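Local coordinates for cobalamin-binding protein (Desulfitobacterium hafniense, PDB 4JGI), which binds methylcobalamin in a Rossmann-like domain and probably carries this cofactor for methyl transfer in an O-demethylase system, at residues I19-V22 and V23-M27; V182-N185 and V186-V190; F195-N198 and A199-V203. All coordinates share one frame; numbering follows the deposited sequence.

Interaction 1: residues I19-V22 and V23-M27; sequences INEV and VDKVM
Glu21 and Lys25, one helical turn apart, lie side by side and point the same way, and they make the charged contact of this stretch. The pairing is a long salt bridge, 3.7 Å from Glu21 OE2 to Lys25 NZ, so the attraction is probably modest. The lysine reaches back because its first torsion (chi1 -78°) puts CG beside the backbone N, toward the preceding turn; the chain then runs extended, and a bend at the last torsion angles the ammonium, which also comes close to Glu21 CG. A second polar link goes through water: one molecule donates to Asn20 OD1 at 3.0 Å and to Asp24 OD1 at 2.6 Å, bridging amide and carboxylate across one turn, while Asn20 ND2 turns back to the carbonyl of Glu16. Backbone bonds supply the frame. Val23 N donates to Ile19 O, Asp24 N to Asn20 O at 2.9 Å, Lys25 N to Glu21 O, and Val26 N to Val22 O at 3.0 Å, the last close to straight at 167°. Apolar contacts fill the other flank: Ile19 CG2 faces Val23 CG2 at 4.3 Å, and Val22 CG2 lies 4.4 Å from Val26 CG2. In Val23 and Val26 the CG2 methyl stands beside the backbone N, anti to the carbonyl carbon, which sets it against the carbonyl oxygen of the preceding turn. Phe42 of helix 32-54 packs on Ile19, Val22 and Val23. Such i to i+4 spacing, apolar inward and charged outward, is characteristic of an amphipathic helix, here in the helical N-terminal B12-binding domain.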
ATOM      1  N   ILE A  19     -18.753  -4.043   9.766  1.00 23.75           N
ATOM      2  CA  ILE A  19     -18.198  -4.428   8.492  1.00 20.65           C
ATOM      3  C   ILE A  19     -18.770  -5.761   8.060  1.00 20.00           C
ATOM      4  O   ILE A  19     -19.188  -5.962   6.907  1.00 20.37           O
ATOM      5  CB  ILE A  19     -16.682  -4.563   8.622  1.00 20.11           C
ATOM      6  CG1 ILE A  19     -16.024  -3.198   8.812  1.00 22.94           C
ATOM      7  CG2 ILE A  19     -16.068  -5.287   7.428  1.00 21.19           C
ATOM      8  CD1 ILE A  19     -14.576  -3.196   9.267  1.00 22.45           C
ATOM      9  N   ASN A  20     -18.782  -6.723   8.934  1.00 20.93           N
ATOM     10  CA  ASN A  20     -19.265  -8.062   8.555  1.00 21.74           C
ATOM     11  C   ASN A  20     -20.749  -8.107   8.374  1.00 19.81           C
ATOM     12  O   ASN A  20     -21.165  -8.893   7.524  1.00 22.90           O
ATOM     13  CB  ASN A  20     -18.758  -9.152   9.483  1.00 19.92           C
ATOM     14  CG  ASN A  20     -17.304  -9.443   9.218  1.00 22.36           C
ATOM     15  OD1 ASN A  20     -17.009 -10.162   8.275  1.00 23.05           O
ATOM     16  ND2 ASN A  20     -16.393  -8.842  10.003  1.00 22.85           N
ATOM     17  N   GLU A  21     -21.499  -7.246   9.034  1.00 20.56           N
ATOM     18  CA  GLU A  21     -22.971  -7.156   8.789  1.00 22.99           C
ATOM     19  C   GLU A  21     -23.254  -6.760   7.338  1.00 24.76           C
ATOM     20  O   GLU A  21     -24.051  -7.421   6.656  1.00 27.59           O
ATOM     21  CB  GLU A  21     -23.604  -6.147   9.730  1.00 29.45           C
ATOM     22  CG  GLU A  21     -25.049  -6.356  10.033  1.00 49.03           C
ATOM     23  CD  GLU A  21     -25.522  -5.475  11.173  1.00 65.15           C
ATOM     24  OE1 GLU A  21     -24.687  -5.063  12.040  1.00 72.41           O
ATOM     25  OE2 GLU A  21     -26.737  -5.194  11.200  1.00 74.43           O
ATOM     26  N   VAL A  22     -22.498  -5.790   6.823  1.00 22.45           N
ATOM     27  CA  VAL A  22     -22.730  -5.351   5.474  1.00 19.53           C
ATOM     28  C   VAL A  22     -22.162  -6.301   4.458  1.00 22.58           C
ATOM     29  O   VAL A  22     -22.767  -6.548   3.399  1.00 23.25           O
ATOM     30  CB  VAL A  22     -22.325  -3.861   5.227  1.00 23.35           C
ATOM     31  CG1 VAL A  22     -20.824  -3.558   5.306  1.00 24.10           C
ATOM     32  CG2 VAL A  22     -22.832  -3.363   3.893  1.00 28.87           C
ATOM     33  N   VAL A  23     -21.023  -6.919   4.766  1.00 19.54           N
ATOM     34  CA  VAL A  23     -20.455  -7.903   3.851  1.00 19.89           C
ATOM     35  C   VAL A  23     -21.444  -9.062   3.682  1.00 23.84           C
ATOM     36  O   VAL A  23     -21.676  -9.486   2.585  1.00 24.25           O
ATOM     37  CB  VAL A  23     -19.082  -8.416   4.318  1.00 19.81           C
ATOM     38  CG1 VAL A  23     -18.678  -9.647   3.541  1.00 23.52           C
ATOM     39  CG2 VAL A  23     -18.066  -7.302   4.157  1.00 20.14           C
ATOM     40  N   ASP A  24     -22.056  -9.475   4.775  1.00 23.83           N
ATOM     41  CA  ASP A  24     -23.074 -10.528   4.685  1.00 28.58           C
ATOM     42  C   ASP A  24     -24.280 -10.151   3.828  1.00 29.60           C
ATOM     43  O   ASP A  24     -24.737 -10.977   3.060  1.00 34.54           O
ATOM     44  CB  ASP A  24     -23.567 -10.919   6.050  1.00 29.69           C
ATOM     45  CG  ASP A  24     -22.505 -11.597   6.892  1.00 38.31           C
ATOM     46  OD1 ASP A  24     -21.423 -12.013   6.379  1.00 35.72           O
ATOM     47  OD2 ASP A  24     -22.761 -11.686   8.113  1.00 40.25           O
ATOM     48  N   LYS A  25     -24.783  -8.944   3.985  1.00 27.46           N
ATOM     49  CA  LYS A  25     -25.891  -8.451   3.162  1.00 33.19           C
ATOM     50  C   LYS A  25     -25.556  -8.427   1.659  1.00 29.54           C
ATOM     51  O   LYS A  25     -26.370  -8.839   0.790  1.00 33.91           O
ATOM     52  CB  LYS A  25     -26.310  -7.072   3.636  1.00 34.91           C
ATOM     53  CG  LYS A  25     -27.168  -7.133   4.901  1.00 43.26           C
ATOM     54  CD  LYS A  25     -27.471  -5.740   5.441  1.00 53.05           C
ATOM     55  CE  LYS A  25     -27.912  -5.749   6.904  1.00 58.56           C
ATOM     56  NZ  LYS A  25     -27.439  -4.525   7.599  1.00 67.71           N
ATOM     57  N   VAL A  26     -24.355  -7.959   1.345  1.00 31.95           N
ATOM     58  CA  VAL A  26     -23.893  -7.939  -0.025  1.00 31.20           C
ATOM     59  C   VAL A  26     -23.707  -9.345  -0.568  1.00 32.58           C
ATOM     60  O   VAL A  26     -24.093  -9.639  -1.715  1.00 36.27           O
ATOM     61  CB  VAL A  26     -22.608  -7.111  -0.146  1.00 33.90           C
ATOM     62  CG1 VAL A  26     -21.950  -7.308  -1.503  1.00 38.70           C
ATOM     63  CG2 VAL A  26     -22.952  -5.668   0.125  1.00 34.21           C
ATOM     64  N   MET A  27     -23.100 -10.230   0.210  1.00 31.22           N
ATOM     65  CA  MET A  27     -22.874 -11.579  -0.318  1.00 40.33           C
ATOM     66  C   MET A  27     -24.240 -12.242  -0.627  1.00 43.69           C
ATOM     67  O   MET A  27     -24.358 -12.918  -1.650  1.00 38.93           O
ATOM     68  CB  MET A  27     -22.009 -12.441   0.614  1.00 34.08           C
ATOM     69  CG  MET A  27     -20.522 -12.091   0.667  1.00 42.42           C
ATOM     70  SD  MET A  27     -19.770 -13.182   1.913  1.00 71.15           S
ATOM     71  CE  MET A  27     -20.829 -13.417   3.347  1.00 63.23           C
TER
HETATM   72  O   HOH W   1     -18.920 -12.154   7.217  1.00 47.23           O

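Interaction 2: residues V182-N185 and V186-V190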
ATOM      1  N   VAL A 182      11.314   9.644   6.245  1.00 25.24           N
ATOM      2  CA  VAL A 182      11.061  10.143   4.898  1.00 23.23           C
ATOM      3  C   VAL A 182      10.170  11.402   4.983  1.00 26.88           C
ATOM      4  O   VAL A 182       9.301  11.544   5.838  1.00 30.12           O
ATOM      5  CB  VAL A 182      10.435   9.092   3.932  1.00 26.95           C
ATOM      6  CG1 VAL A 182      11.433   7.919   3.785  1.00 26.55           C
ATOM      7  CG2 VAL A 182       9.017   8.743   4.383  1.00 31.12           C
ATOM      8  N   ASN A 183      10.390  12.316   4.076  1.00 26.26           N
ATOM      9  CA  ASN A 183       9.617  13.554   3.963  1.00 27.37           C
ATOM     10  C   ASN A 183       9.936  14.109   2.617  1.00 29.03           C
ATOM     11  O   ASN A 183      10.648  13.420   1.817  1.00 24.92           O
ATOM     12  CB  ASN A 183      10.032  14.514   5.057  1.00 30.99           C
ATOM     13  CG  ASN A 183      11.546  14.855   5.049  1.00 35.50           C
ATOM     14  OD1 ASN A 183      12.216  14.876   4.014  1.00 33.10           O
ATOM     15  ND2 ASN A 183      12.081  15.127   6.244  1.00 38.13           N
ATOM     16  N   GLU A 184       9.379  15.290   2.316  1.00 27.74           N
ATOM     17  CA  GLU A 184       9.549  15.864   0.943  1.00 31.97           C
ATOM     18  C   GLU A 184      11.011  16.097   0.593  1.00 28.77           C
ATOM     19  O   GLU A 184      11.418  15.920  -0.559  1.00 28.22           O
ATOM     20  CB  GLU A 184       8.769  17.159   0.778  1.00 39.50           C
ATOM     21  CG  GLU A 184       8.907  17.834  -0.608  1.00 38.50           C
ATOM     22  CD  GLU A 184       8.364  16.990  -1.769  1.00 50.71           C
ATOM     23  OE1 GLU A 184       7.450  16.157  -1.567  1.00 65.71           O
ATOM     24  OE2 GLU A 184       8.834  17.159  -2.916  1.00 73.41           O
ATOM     25  N   ASN A 185      11.828  16.506   1.569  1.00 30.15           N
ATOM     26  CA  ASN A 185      13.249  16.708   1.308  1.00 27.95           C
ATOM     27  C   ASN A 185      13.981  15.419   0.867  1.00 28.75           C
ATOM     28  O   ASN A 185      14.772  15.393  -0.073  1.00 29.79           O
ATOM     29  CB  ASN A 185      13.938  17.322   2.523  1.00 36.85           C
ATOM     30  CG  ASN A 185      15.441  17.453   2.314  1.00 43.35           C
ATOM     31  OD1 ASN A 185      15.902  18.310   1.546  1.00 65.60           O
ATOM     32  ND2 ASN A 185      16.206  16.605   2.976  1.00 59.04           N
ATOM     33  N   VAL A 186      13.709  14.334   1.579  1.00 30.13           N
ATOM     34  CA  VAL A 186      14.301  13.024   1.230  1.00 26.69           C
ATOM     35  C   VAL A 186      13.715  12.572  -0.156  1.00 21.16           C
ATOM     36  O   VAL A 186      14.469  12.101  -1.000  1.00 24.15           O
ATOM     37  CB  VAL A 186      13.975  11.969   2.297  1.00 24.26           C
ATOM     38  CG1 VAL A 186      14.451  10.595   1.874  1.00 25.62           C
ATOM     39  CG2 VAL A 186      14.542  12.386   3.649  1.00 26.54           C
ATOM     40  N   CYS A 187      12.441  12.817  -0.407  1.00 24.11           N
ATOM     41  CA  CYS A 187      11.800  12.406  -1.632  1.00 20.99           C
ATOM     42  C   CYS A 187      12.498  13.095  -2.831  1.00 24.00           C
ATOM     43  O   CYS A 187      12.860  12.465  -3.806  1.00 24.10           O
ATOM     44  CB  CYS A 187      10.328  12.740  -1.599  1.00 23.17           C
ATOM     45  SG  CYS A 187       9.384  12.266  -3.045  1.00 28.67           S
ATOM     46  N   GLN A 188      12.696  14.404  -2.691  1.00 27.33           N
ATOM     47  CA  GLN A 188      13.475  15.150  -3.691  1.00 26.23           C
ATOM     48  C   GLN A 188      14.928  14.683  -3.902  1.00 25.82           C
ATOM     49  O   GLN A 188      15.377  14.549  -5.044  1.00 29.69           O
ATOM     50  CB  GLN A 188      13.480  16.605  -3.314  1.00 31.56           C
ATOM     51  CG  GLN A 188      12.088  17.171  -3.524  1.00 42.10           C
ATOM     52  CD  GLN A 188      11.656  17.140  -4.986  1.00 54.82           C
ATOM     53  OE1 GLN A 188      12.422  17.564  -5.853  1.00 74.38           O
ATOM     54  NE2 GLN A 188      10.432  16.631  -5.277  1.00 61.07           N
ATOM     55  N   ARG A 189      15.620  14.367  -2.828  1.00 25.72           N
ATOM     56  CA  ARG A 189      17.001  13.928  -2.939  1.00 25.26           C
ATOM     57  C   ARG A 189      17.094  12.547  -3.634  1.00 23.48           C
ATOM     58  O   ARG A 189      17.973  12.260  -4.442  1.00 28.63           O
ATOM     59  CB  ARG A 189      17.674  13.862  -1.564  1.00 32.05           C
ATOM     60  CG  ARG A 189      19.173  13.568  -1.656  1.00 41.89           C
ATOM     61  CD  ARG A 189      19.898  14.009  -0.378  1.00 60.42           C
ATOM     62  NE  ARG A 189      19.103  13.735   0.831  1.00 77.49           N
ATOM     63  CZ  ARG A 189      19.095  12.587   1.515  1.00 79.31           C
ATOM     64  NH1 ARG A 189      19.855  11.555   1.155  1.00 98.17           N
ATOM     65  NH2 ARG A 189      18.316  12.476   2.582  1.00 75.31           N
ATOM     66  N   VAL A 190      16.139  11.697  -3.323  1.00 24.79           N
ATOM     67  CA  VAL A 190      16.053  10.390  -3.908  1.00 22.56           C
ATOM     68  C   VAL A 190      15.640  10.419  -5.370  1.00 21.67           C
ATOM     69  O   VAL A 190      16.055   9.535  -6.154  1.00 22.72           O
ATOM     70  CB  VAL A 190      15.118   9.458  -3.052  1.00 20.63           C
ATOM     71  CG1 VAL A 190      14.722   8.201  -3.787  1.00 23.76           C
ATOM     72  CG2 VAL A 190      15.789   9.174  -1.747  1.00 25.18           C
TER
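An asparagine N-cap starts helix 184-190, the helix that joins strands 174-178 and 194-195 in a beta-alpha-beta unit of the Rossmann-like domain. Asn183 OD1 accepts from Val186 N at 2.9 Å, the donor lying almost in line with the side-chain carbonyl (C=O...N 168°). The cap depends on a side chain folded back over its own backbone: CG sits between the backbone N and the carbonyl carbon (chi1 57°), and from there OD1 also touches Val186 CG2 at 3.4 Å. Asn183 O meanwhile takes the amide of Cys187, so both oxygens of one residue bind the first turn. With an alanine here the amide of Val186 would probably lose its capping acceptor, and the first turn would be held less firmly. On the side facing the sheet, Val182 CG1 approaches Val186 CG1 at 4.5 Å, and both valines rest on Ile177 of strand 174-178; Val182 also lies near the bound cofactor, its side chain about 5 Å away. The outer flank is polar. Glu184 bends at its second torsion and Gln188 at the same torsion in the opposite sense, bringing carboxylate and amide together with their planes 26° apart. Gln188 NE2 donates to Glu184 OE2 at 2.9 Å, coming nearly along the C-O axis of that oxygen, but the bond is bent at the hydrogen and OE2 stands out of the amide plane.

Interaction 3: residues F195-N198 and A199-V203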
ATOM      1  N   PHE A 195       6.251  10.243  -1.301  1.00 22.07           N
ATOM      2  CA  PHE A 195       6.631   9.623  -0.068  1.00 19.90           C
ATOM      3  C   PHE A 195       5.348   9.479   0.782  1.00 21.41           C
ATOM      4  O   PHE A 195       4.393  10.153   0.562  1.00 22.96           O
ATOM      5  CB  PHE A 195       7.631  10.425   0.726  1.00 24.75           C
ATOM      6  CG  PHE A 195       7.040  11.694   1.244  1.00 25.32           C
ATOM      7  CD1 PHE A 195       6.968  12.780   0.406  1.00 27.44           C
ATOM      8  CD2 PHE A 195       6.538  11.788   2.549  1.00 27.68           C
ATOM      9  CE1 PHE A 195       6.410  13.977   0.802  1.00 28.87           C
ATOM     10  CE2 PHE A 195       5.937  12.980   2.935  1.00 28.72           C
ATOM     11  CZ  PHE A 195       5.909  14.076   2.054  1.00 31.53           C
ATOM     12  N   SER A 196       5.310   8.472   1.622  1.00 24.77           N
ATOM     13  CA  SER A 196       4.084   8.245   2.447  1.00 28.45           C
ATOM     14  C   SER A 196       4.197   8.839   3.818  1.00 27.03           C
ATOM     15  O   SER A 196       5.228   8.662   4.444  1.00 34.88           O
ATOM     16  CB  SER A 196       3.729   6.735   2.551  1.00 31.08           C
ATOM     17  OG  SER A 196       4.904   6.009   2.658  1.00 34.06           O
ATOM     18  N   THR A 197       3.081   9.293   4.388  1.00 30.83           N
ATOM     19  CA  THR A 197       3.107   9.642   5.853  1.00 35.78           C
ATOM     20  C   THR A 197       2.922   8.389   6.779  1.00 31.30           C
ATOM     21  O   THR A 197       3.422   8.258   7.901  1.00 44.34           O
ATOM     22  CB  THR A 197       2.030  10.688   6.170  1.00 37.71           C
ATOM     23  OG1 THR A 197       0.742  10.181   5.799  1.00 37.40           O
ATOM     24  CG2 THR A 197       2.333  12.002   5.384  1.00 33.73           C
ATOM     25  N   ASN A 198       2.223   7.441   6.238  1.00 28.51           N
ATOM     26  CA  ASN A 198       1.880   6.268   6.903  1.00 19.19           C
ATOM     27  C   ASN A 198       1.418   5.319   5.817  1.00 20.78           C
ATOM     28  O   ASN A 198       1.184   5.734   4.672  1.00 21.68           O
ATOM     29  CB  ASN A 198       0.866   6.415   8.011  1.00 24.36           C
ATOM     30  CG  ASN A 198      -0.474   6.821   7.510  1.00 22.43           C
ATOM     31  OD1 ASN A 198      -1.112   6.063   6.805  1.00 21.93           O
ATOM     32  ND2 ASN A 198      -0.927   8.055   7.871  1.00 25.85           N
ATOM     33  N   ALA A 199       1.326   4.065   6.129  1.00 16.80           N
ATOM     34  CA  ALA A 199       1.086   3.067   5.154  1.00 15.64           C
ATOM     35  C   ALA A 199      -0.256   3.217   4.452  1.00 18.21           C
ATOM     36  O   ALA A 199      -0.385   2.913   3.256  1.00 17.11           O
ATOM     37  CB  ALA A 199       1.174   1.689   5.765  1.00 18.71           C
ATOM     38  N   ALA A 200      -1.250   3.683   5.185  1.00 17.69           N
ATOM     39  CA  ALA A 200      -2.565   3.880   4.558  1.00 18.41           C
ATOM     40  C   ALA A 200      -2.536   5.069   3.553  1.00 18.48           C
ATOM     41  O   ALA A 200      -3.128   4.961   2.467  1.00 19.54           O
ATOM     42  CB  ALA A 200      -3.594   4.080   5.654  1.00 20.50           C
ATOM     43  N   ASP A 201      -1.842   6.145   3.936  1.00 18.32           N
ATOM     44  CA  ASP A 201      -1.602   7.218   2.982  1.00 21.22           C
ATOM     45  C   ASP A 201      -0.866   6.710   1.753  1.00 22.17           C
ATOM     46  O   ASP A 201      -1.176   7.068   0.615  1.00 19.67           O
ATOM     47  CB  ASP A 201      -0.783   8.305   3.642  1.00 21.86           C
ATOM     48  CG  ASP A 201      -0.482   9.462   2.724  1.00 32.30           C
ATOM     49  OD1 ASP A 201      -1.452  10.124   2.329  1.00 36.55           O
ATOM     50  OD2 ASP A 201       0.742   9.749   2.499  1.00 34.68           O
ATOM     51  N   GLY A 202       0.115   5.798   1.954  1.00 18.25           N
ATOM     52  CA  GLY A 202       0.831   5.256   0.805  1.00 20.45           C
ATOM     53  C   GLY A 202      -0.080   4.495  -0.135  1.00 18.06           C
ATOM     54  O   GLY A 202       0.047   4.575  -1.387  1.00 18.80           O
ATOM     55  N   VAL A 203      -1.032   3.706   0.393  1.00 17.27           N
ATOM     56  CA  VAL A 203      -1.968   2.994  -0.461  1.00 17.62           C
ATOM     57  C   VAL A 203      -2.824   3.963  -1.258  1.00 19.05           C
ATOM     58  O   VAL A 203      -3.102   3.722  -2.439  1.00 18.86           O
ATOM     59  CB  VAL A 203      -2.841   2.013   0.312  1.00 20.04           C
ATOM     60  CG1 VAL A 203      -3.906   1.420  -0.556  1.00 24.65           C
ATOM     61  CG2 VAL A 203      -1.997   0.942   0.917  1.00 22.86           C
TER
HETATM   62  O   HOH W   2       2.385  11.737   1.661  1.00 35.45           O
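Asn198 and Asp201 meet in an N-terminal cap that starts helix 199-209, in the wall of the cobalamin pocket of the Rossmann-like domain. The tight part is buried. Asn198 OD1 takes two amides, Asp201 N at 3.0 Å and, weakly, Ala200 N at a bent 119°; the Asp201 donor stands well above the carbonyl plane. Asn198 O accepts from Gly202 N one turn on, and the side-chain nitrogen of Asn198 binds Asp54. Ser196 CB packs tightly on Gly202 CA, 3.7 Å away, with no side chain on the glycine to intervene. Ala199 N donates to an oxygen of methylcobalamin, so the capped turn presents its first amide to the cofactor. Thr197 and Asp201 form the looser, more exposed side, their side chains crossing at about a right angle. With its CG anti to the backbone N (chi1 180°), Asp201 swings its carboxylate back to the loop, and OD2 receives Thr197 N at 3.0 Å along a nearly straight bond, the donor coming on the anti side of OD2 and somewhat out of the carboxylate plane. Thr197 OG1 bonds to Asp54, and it also lies 3.2 Å from Asp201 CB. Water is admitted here: one molecule lies over a face of the Phe195 ring, near its rim, and donates to Phe195 O at 2.8 Å and to Asp201 OD2 at 2.7 Å.

In the fold
Interaction 1 stands apart: it belongs to the N-terminal helical domain, its centre about 41 Å from that of interaction 2 and on the opposite side of the chain's centre. Interactions 2 and 3 share the Rossmann-like domain and touch, Phe195 packing on Glu184 and Cys187, with Glu184 OE1 3.4 Å from Phe195 CE1. Both are asparagine-capped helix starts, yet their settings differ: 182-190 is partly surface, with a hydrogen bond between a glutamine amide and a glutamate carboxylate on its flank, whereas 195-203 is buried and gives a backbone amide to the cofactor. Mid-helix interaction 1 has no cap; its polar side-chain links are a long ion pair and a water bridge.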